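Local coordinates for JSC1_58120g3 from [Leptolyngbya] sp., a protein that probably works as a cyanobacteriochrome photoreceptor, holding a linear tetrapyrrole (bilin) in its GAF domain and absorbing far-red light in its dark state, in two crystal structures: PDB 6XHG (chain A, 2.30 Å), residues S66-P71 and E119-F124; PDB 6XHH (chain B, 1.50 Å), residues S66-P71 and E119-F124. One frame, after least-squares fit of the local backbone (RMSD 0.09 Å); residues are numbered along the deposited sequences.

Structure 1 (6XHG); sequences SGWEDP and EALESF. With BVX (3-[2-[(~{Z})-[5-[(4-ethenyl-3-methyl-5-oxidanylidene-pyrrol-2-ylidene)methyl]-3-(3-hydroxy-3-oxopropyl)-4-methyl-pyrrol-2-ylidene]methyl]-5-[(~{Z})-(3-ethyl-4-methyl-5-oxidanylidene-pyrrol-2-ylidene)methyl]-4-methyl-1~{H}-pyrrol-3-yl]propanoic acid), chain C.
W68 and F124 join the edge strand 67-68 of the GAF-domain sheet to the end of helix 115-123. Their rings meet obliquely, planes at 35°, with F124 CE1 3.3 Å from W68 CD2 over one indole face. BVX lies over the opposite face, its C2B 3.3 Å from W68 CE3. L121 CD2 comes to the indole edge, 3.6 Å from W68 CH2, and A120 CB touches W68 CZ2. With CG anti to the backbone N (chi1 -177°), W68 donates from NE1 to the carbonyl BVX OC at 2.9 Å (165°). D70 OD2 sits among the pyrrole nitrogens: BVX ND donates to it at 3.1 Å, BVX NC weakly. D70 OD1 caps L73 N, probably fixing the carboxylate's rotation. P71 CD packs 3.4 Å from BVX C1C, and with W68, D70 and A120 it lines the bilin site.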
loop_
_atom_site.group_PDB
_atom_site.type_symbol
_atom_site.label_atom_id
_atom_site.label_comp_id
_atom_site.label_asym_id
_atom_site.label_seq_id
_atom_site.Cartn_x
_atom_site.Cartn_y
_atom_site.Cartn_z
ATOM N N SER A 66 14.601 5.350 -1.064
ATOM C CA SER A 66 14.885 4.709 0.209
ATOM C C SER A 66 14.337 3.287 0.219
ATOM O O SER A 66 13.402 2.948 -0.511
ATOM C CB SER A 66 14.285 5.510 1.370
ATOM O OG SER A 66 14.947 6.752 1.533
ATOM N N GLY A 67 14.926 2.458 1.073
ATOM C CA GLY A 67 14.443 1.106 1.250
ATOM C C GLY A 67 13.831 0.888 2.617
ATOM O O GLY A 67 14.088 1.650 3.554
ATOM N N TRP A 68 13.011 -0.152 2.742
ATOM C CA TRP A 68 12.547 -0.640 4.035
ATOM C C TRP A 68 12.863 -2.126 4.057
ATOM O O TRP A 68 12.276 -2.898 3.289
ATOM C CB TRP A 68 11.050 -0.360 4.214
ATOM C CG TRP A 68 10.439 -0.753 5.539
ATOM C CD1 TRP A 68 11.004 -1.518 6.518
ATOM C CD2 TRP A 68 9.143 -0.371 6.030
ATOM N NE1 TRP A 68 10.139 -1.648 7.578
ATOM C CE2 TRP A 68 8.991 -0.951 7.305
ATOM C CE3 TRP A 68 8.097 0.403 5.513
ATOM C CZ2 TRP A 68 7.835 -0.785 8.069
ATOM C CZ3 TRP A 68 6.949 0.567 6.275
ATOM C CH2 TRP A 68 6.829 -0.024 7.538
ATOM N N GLU A 69 13.790 -2.525 4.930
ATOM C CA GLU A 69 14.194 -3.924 5.055
ATOM C C GLU A 69 13.502 -4.526 6.272
ATOM O O GLU A 69 14.045 -4.578 7.376
ATOM C CB GLU A 69 15.713 -4.042 5.162
ATOM C CG GLU A 69 16.485 -3.401 4.021
ATOM C CD GLU A 69 17.987 -3.558 4.190
ATOM O OE1 GLU A 69 18.440 -3.771 5.337
ATOM O OE2 GLU A 69 18.716 -3.473 3.180
ATOM N N ASP A 70 12.276 -4.985 6.058
ATOM C CA ASP A 70 11.475 -5.496 7.159
ATOM C C ASP A 70 11.864 -6.942 7.445
ATOM O O ASP A 70 11.689 -7.803 6.573
ATOM C CB ASP A 70 9.993 -5.389 6.835
ATOM C CG ASP A 70 9.113 -5.735 8.013
ATOM O OD1 ASP A 70 9.086 -6.917 8.422
ATOM O OD2 ASP A 70 8.470 -4.811 8.552
ATOM N N PRO A 71 12.403 -7.248 8.629
ATOM C CA PRO A 71 12.866 -8.619 8.893
ATOM C C PRO A 71 11.739 -9.634 8.915
ATOM O O PRO A 71 11.957 -10.797 8.547
ATOM C CB PRO A 71 13.547 -8.507 10.267
ATOM C CG PRO A 71 13.779 -7.039 10.480
ATOM C CD PRO A 71 12.689 -6.335 9.747
ATOM N N GLU A 119 8.153 1.656 15.252
ATOM C CA GLU A 119 9.298 2.550 15.129
ATOM C C GLU A 119 9.713 2.723 13.671
ATOM O O GLU A 119 10.082 3.824 13.257
ATOM C CB GLU A 119 10.452 2.014 15.980
ATOM C CG GLU A 119 11.694 2.883 16.017
ATOM C CD GLU A 119 12.868 2.181 16.678
ATOM O OE1 GLU A 119 12.634 1.171 17.377
ATOM O OE2 GLU A 119 14.019 2.639 16.510
ATOM N N ALA A 120 9.678 1.644 12.881
ATOM C CA ALA A 120 9.945 1.753 11.446
ATOM C C ALA A 120 8.937 2.670 10.758
ATOM O O ALA A 120 9.307 3.542 9.955
ATOM C CB ALA A 120 9.928 0.365 10.805
ATOM N N LEU A 121 7.652 2.507 11.093
ATOM C CA LEU A 121 6.627 3.383 10.535
ATOM C C LEU A 121 6.873 4.832 10.935
ATOM O O LEU A 121 6.753 5.739 10.103
ATOM C CB LEU A 121 5.242 2.918 10.990
ATOM C CG LEU A 121 4.704 1.635 10.349
ATOM C CD1 LEU A 121 3.603 1.019 11.198
ATOM C CD2 LEU A 121 4.186 1.923 8.951
ATOM N N GLU A 122 7.189 5.073 12.209
ATOM C CA GLU A 122 7.575 6.413 12.636
ATOM C C GLU A 122 8.769 6.915 11.832
ATOM O O GLU A 122 8.843 8.100 11.490
ATOM C CB GLU A 122 7.883 6.434 14.134
ATOM C CG GLU A 122 6.651 6.412 15.025
ATOM C CD GLU A 122 6.977 6.101 16.473
ATOM O OE1 GLU A 122 8.089 5.604 16.740
ATOM O OE2 GLU A 122 6.124 6.363 17.348
ATOM N N SER A 123 9.714 6.019 11.520
ATOM C CA SER A 123 10.887 6.416 10.752
ATOM C C SER A 123 10.500 6.841 9.350
ATOM O O SER A 123 11.256 7.572 8.703
ATOM C CB SER A 123 11.900 5.273 10.689
ATOM O OG SER A 123 11.601 4.387 9.621
ATOM N N PHE A 124 9.340 6.397 8.873
ATOM C CA PHE A 124 8.829 6.838 7.584
ATOM C C PHE A 124 7.744 7.896 7.737
ATOM O O PHE A 124 7.062 8.217 6.758
ATOM C CB PHE A 124 8.329 5.651 6.754
ATOM C CG PHE A 124 9.423 4.708 6.343
ATOM C CD1 PHE A 124 9.510 3.435 6.878
ATOM C CD2 PHE A 124 10.388 5.115 5.433
ATOM C CE1 PHE A 124 10.532 2.581 6.502
ATOM C CE2 PHE A 124 11.407 4.267 5.051
ATOM C CZ PHE A 124 11.480 2.998 5.584
HETATM C CHA BVX C . 4.954 -6.878 9.897
HETATM N NA BVX C . 5.732 -5.019 8.271
HETATM C C1A BVX C . 4.810 -5.879 8.748
HETATM C C2A BVX C . 3.663 -5.719 8.003
HETATM C C3A BVX C . 3.901 -4.760 7.064
HETATM C C4A BVX C . 5.206 -4.322 7.239
HETATM C CMA BVX C . 2.865 -4.299 6.044
HETATM C CAA BVX C . 2.369 -6.508 8.193
HETATM C CBA BVX C . 2.474 -7.763 7.320
HETATM C CGA BVX C . 2.008 -9.008 8.075
HETATM O O1A BVX C . 1.501 -8.901 9.224
HETATM O O2A BVX C . 2.129 -10.144 7.544
HETATM C CHB BVX C . 6.017 -3.258 6.476
HETATM N NB BVX C . 4.486 -1.678 5.505
HETATM C C1B BVX C . 5.608 -2.433 5.522
HETATM C C2B BVX C . 6.307 -2.166 4.366
HETATM C C3B BVX C . 5.612 -1.267 3.644
HETATM C C4B BVX C . 4.470 -0.964 4.348
HETATM C CMB BVX C . 7.645 -2.776 3.965
HETATM O OB BVX C . 3.617 -0.209 4.016
HETATM C CAB BVX C . 6.034 -0.712 2.282
HETATM C CBB BVX C . 5.653 0.485 1.890
HETATM N NC BVX C . 9.708 -4.432 10.992
HETATM C C1C BVX C . 10.836 -3.688 10.829
HETATM C C2C BVX C . 11.641 -3.893 11.921
HETATM C C3C BVX C . 11.013 -4.750 12.746
HETATM C C4C BVX C . 9.810 -5.092 12.168
HETATM C CMC BVX C . 13.010 -3.258 12.164
HETATM O OC BVX C . 11.094 -2.983 9.912
HETATM C CAC BVX C . 11.556 -5.250 14.086
HETATM C CBC BVX C . 12.035 -6.700 14.055
HETATM C CHD BVX C . 8.939 -5.918 12.724
HETATM N ND BVX C . 7.005 -6.104 10.942
HETATM C C1D BVX C . 7.636 -6.451 12.107
HETATM C C2D BVX C . 6.887 -7.418 12.727
HETATM C C3D BVX C . 5.810 -7.677 11.960
HETATM C C4D BVX C . 5.875 -6.866 10.849
HETATM C CMD BVX C . 7.232 -8.089 14.056
HETATM C CAD BVX C . 4.715 -8.694 12.282
HETATM C CBD BVX C . 3.396 -7.999 12.629
HETATM C CGD BVX C . 3.605 -7.006 13.768
HETATM O O1D BVX C . 4.145 -7.373 14.841
HETATM O O2D BVX C . 3.226 -5.817 13.635
#

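Structure 2 (6XHH); sequences SGWEDP and EALESF. With M1V (mesobiliverdin IX(alpha)), chain D.
W68 and F124 meet obliquely, planes at 36°, with F124 CE2 3.3 Å from W68 CD2 over one indole face. M1V lies over the opposite face, its C2D 3.5 Å from W68 CE3. L121 CD2 comes to the indole edge, 3.6 Å from W68 CH2, and A120 CB touches W68 CZ2. The first torsion of W68 (chi1 -177°, CG anti to the backbone N) carries the indole to the bilin, where NE1 donates to the carbonyl M1V OA at 2.9 Å (156°). D70 OD2 sits among the pyrrole nitrogens and accepts from M1V NB at 3.0 Å and from M1V NA at 2.9 Å. Its other oxygen, OD1, caps L73 N, which probably fixes the carboxylate's rotation. P71 CD packs 3.3 Å from M1V C1A. W68, D70, P71 and A120 thus form part of the chromophore pocket.

What differs
The protein is the same in both, and the difference is the bound group: BVX in structure 1, titled the biliverdin IXa complex, and M1V at the same place in structure 2, whose title names the dihydrobiliverdin, the native chromophore precursor. The pyrrole ring that lies over the indole face, opposite F124(A) and F124(B), carries an ethenyl group in BVX (CAB and CBB) and a saturated ethyl group in M1V (CAD and CBD). The ethenyl can extend the conjugated system of the bilin, whereas the ethyl cannot, which could affect absorption.

The two polar partners of the bilin show no movement beyond the error. W68(A) and W68(B) keep their place and each donates from NE1 to the carbonyl of the bilin, OC in BVX and OA in M1V. D70(A) and D70(B) likewise stay, each with OD2 at the pyrrole nitrogens. P71(A) and A120(A) touch BVX as P71(B) and A120(B) touch M1V.

Farther from the bilin, the side chains of L121(A) and F124(A) coincide within the error with L121(B) and F124(B). W68(A) touches A120(A), L121(A) and F124(A), as W68(B) touches A120(B), L121(B) and F124(B). The CA atoms that can be compared also coincide.

Structure 2 (6XHH)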
loop_
_atom_site.group_PDB
_atom_site.type_symbol
_atom_site.label_atom_id
_atom_site.label_comp_id
_atom_site.label_asym_id
_atom_site.label_seq_id
_atom_site.Cartn_x
_atom_site.Cartn_y
_atom_site.Cartn_z
ATOM N N SER B 66 14.579 5.391 -1.024
ATOM C CA SER B 66 14.860 4.757 0.252
ATOM C C SER B 66 14.327 3.332 0.265
ATOM O O SER B 66 13.407 2.978 -0.472
ATOM C CB SER B 66 14.236 5.561 1.400
ATOM O OG SER B 66 14.895 6.811 1.561
ATOM N N GLY B 67 14.923 2.514 1.121
ATOM C CA GLY B 67 14.444 1.161 1.304
ATOM C C GLY B 67 13.829 0.929 2.667
ATOM O O GLY B 67 14.073 1.677 3.622
ATOM N N TRP B 68 13.019 -0.117 2.766
ATOM C CA TRP B 68 12.553 -0.637 4.048
ATOM C C TRP B 68 12.868 -2.123 4.048
ATOM O O TRP B 68 12.311 -2.879 3.241
ATOM C CB TRP B 68 11.061 -0.363 4.238
ATOM C CG TRP B 68 10.459 -0.791 5.539
ATOM C CD1 TRP B 68 11.013 -1.585 6.504
ATOM C CD2 TRP B 68 9.161 -0.426 6.013
ATOM N NE1 TRP B 68 10.127 -1.737 7.558
ATOM C CE2 TRP B 68 8.983 -1.034 7.273
ATOM C CE3 TRP B 68 8.132 0.365 5.494
ATOM C CZ2 TRP B 68 7.811 -0.867 8.015
ATOM C CZ3 TRP B 68 6.975 0.516 6.226
ATOM C CH2 TRP B 68 6.822 -0.092 7.460
ATOM N N GLU B 69 13.789 -2.532 4.923
ATOM C CA GLU B 69 14.196 -3.929 5.042
ATOM C C GLU B 69 13.487 -4.515 6.259
ATOM O O GLU B 69 14.021 -4.567 7.373
ATOM C CB GLU B 69 15.720 -4.057 5.144
ATOM C CG GLU B 69 16.446 -3.402 3.966
ATOM C CD GLU B 69 17.951 -3.525 4.044
ATOM O OE1 GLU B 69 18.480 -3.732 5.159
ATOM O OE2 GLU B 69 18.602 -3.389 2.991
ATOM N N ASP B 70 12.257 -4.974 6.037
ATOM C CA ASP B 70 11.450 -5.457 7.144
ATOM C C ASP B 70 11.826 -6.893 7.470
ATOM O O ASP B 70 11.618 -7.781 6.637
ATOM C CB ASP B 70 9.967 -5.370 6.828
ATOM C CG ASP B 70 9.111 -5.695 8.040
ATOM O OD1 ASP B 70 9.121 -6.869 8.465
ATOM O OD2 ASP B 70 8.432 -4.786 8.548
ATOM N N PRO B 71 12.355 -7.168 8.668
ATOM C CA PRO B 71 12.813 -8.529 8.981
ATOM C C PRO B 71 11.697 -9.543 9.017
ATOM O O PRO B 71 11.929 -10.715 8.700
ATOM C CB PRO B 71 13.459 -8.373 10.370
ATOM C CG PRO B 71 13.684 -6.932 10.557
ATOM C CD PRO B 71 12.610 -6.235 9.777
ATOM N N GLU B 119 8.228 1.526 15.254
ATOM C CA GLU B 119 9.361 2.441 15.113
ATOM C C GLU B 119 9.742 2.625 13.645
ATOM O O GLU B 119 10.083 3.734 13.207
ATOM C CB GLU B 119 10.541 1.910 15.932
ATOM C CG GLU B 119 11.756 2.817 15.930
ATOM C CD GLU B 119 12.980 2.146 16.528
ATOM O OE1 GLU B 119 14.108 2.613 16.259
ATOM O OE2 GLU B 119 12.814 1.149 17.267
ATOM N N ALA B 120 9.684 1.542 12.874
ATOM C CA ALA B 120 9.918 1.613 11.434
ATOM C C ALA B 120 8.921 2.547 10.756
ATOM O O ALA B 120 9.301 3.381 9.926
ATOM C CB ALA B 120 9.838 0.211 10.829
ATOM N N LEU B 121 7.643 2.433 11.113
ATOM C CA LEU B 121 6.625 3.330 10.576
ATOM C C LEU B 121 6.899 4.781 10.959
ATOM O O LEU B 121 6.818 5.683 10.115
ATOM C CB LEU B 121 5.240 2.871 11.063
ATOM C CG LEU B 121 4.729 1.586 10.392
ATOM C CD1 LEU B 121 3.631 0.888 11.199
ATOM C CD2 LEU B 121 4.242 1.912 8.999
ATOM N N GLU B 122 7.243 5.026 12.225
ATOM C CA GLU B 122 7.646 6.368 12.636
ATOM C C GLU B 122 8.815 6.881 11.803
ATOM O O GLU B 122 8.865 8.068 11.457
ATOM C CB GLU B 122 8.001 6.374 14.126
ATOM C CG GLU B 122 6.799 6.361 15.067
ATOM C CD GLU B 122 7.196 6.019 16.483
ATOM O OE1 GLU B 122 8.324 5.513 16.667
ATOM O OE2 GLU B 122 6.392 6.257 17.405
ATOM N N SER B 123 9.766 6.004 11.454
ATOM C CA SER B 123 10.904 6.460 10.659
ATOM C C SER B 123 10.493 6.910 9.266
ATOM O O SER B 123 11.238 7.668 8.628
ATOM C CB SER B 123 11.973 5.363 10.558
ATOM O OG SER B 123 11.713 4.464 9.488
ATOM N N PHE B 124 9.333 6.466 8.779
ATOM C CA PHE B 124 8.809 6.903 7.497
ATOM C C PHE B 124 7.713 7.950 7.652
ATOM O O PHE B 124 7.052 8.298 6.663
ATOM C CB PHE B 124 8.315 5.689 6.708
ATOM C CG PHE B 124 9.427 4.747 6.315
ATOM C CD1 PHE B 124 10.453 5.180 5.488
ATOM C CD2 PHE B 124 9.467 3.449 6.798
ATOM C CE1 PHE B 124 11.483 4.334 5.139
ATOM C CE2 PHE B 124 10.503 2.596 6.448
ATOM C CZ PHE B 124 11.506 3.040 5.616
HETATM O OA M1V D . 11.243 -2.798 10.055
HETATM C C1A M1V D . 10.997 -3.593 10.950
HETATM N NA M1V D . 9.884 -4.334 11.011
HETATM C C2A M1V D . 11.832 -3.875 12.050
HETATM C CMA M1V D . 13.174 -3.239 12.331
HETATM C C3A M1V D . 11.199 -4.837 12.833
HETATM C CAA M1V D . 11.689 -5.437 14.095
HETATM C CBA M1V D . 11.890 -6.949 13.980
HETATM C C4A M1V D . 9.917 -5.136 12.156
HETATM C CHA M1V D . 9.002 -6.052 12.601
HETATM C C1B M1V D . 7.711 -6.461 12.040
HETATM C C2B M1V D . 6.879 -7.396 12.708
HETATM C CMB M1V D . 7.175 -8.054 14.035
HETATM C C3B M1V D . 5.765 -7.572 11.943
HETATM C CAB M1V D . 4.587 -8.476 12.260
HETATM C CBB M1V D . 3.372 -7.632 12.680
HETATM C CGB M1V D . 3.615 -6.980 14.024
HETATM O O2B M1V D . 3.685 -7.686 15.058
HETATM O O1B M1V D . 3.750 -5.740 14.132
HETATM N NB M1V D . 7.110 -6.096 10.897
HETATM C C4B M1V D . 5.930 -6.745 10.793
HETATM C CHB M1V D . 4.960 -6.695 9.779
HETATM C C1C M1V D . 4.794 -5.837 8.682
HETATM C C2C M1V D . 3.589 -5.756 7.969
HETATM C CAC M1V D . 2.373 -6.618 8.230
HETATM C CBC M1V D . 2.705 -7.943 7.488
HETATM C CGC M1V D . 1.896 -9.158 7.920
HETATM O O2C M1V D . 1.004 -9.057 8.793
HETATM O O1C M1V D . 2.117 -10.288 7.416
HETATM C C3C M1V D . 3.775 -4.818 6.956
HETATM C CMC M1V D . 2.730 -4.421 5.951
HETATM N NC M1V D . 5.689 -4.946 8.133
HETATM C C4C M1V D . 5.085 -4.309 7.079
HETATM C CHC M1V D . 5.823 -3.353 6.323
HETATM C C1D M1V D . 5.414 -2.464 5.359
HETATM C C2D M1V D . 6.123 -2.151 4.167
HETATM C CMD M1V D . 7.422 -2.781 3.725
HETATM N ND M1V D . 4.281 -1.664 5.409
HETATM C C4D M1V D . 4.250 -0.905 4.293
HETATM O OD M1V D . 3.357 -0.091 4.057
HETATM C C3D M1V D . 5.405 -1.207 3.501
HETATM C CAD M1V D . 5.758 -0.609 2.162
HETATM C CBD M1V D . 6.292 0.792 2.365
#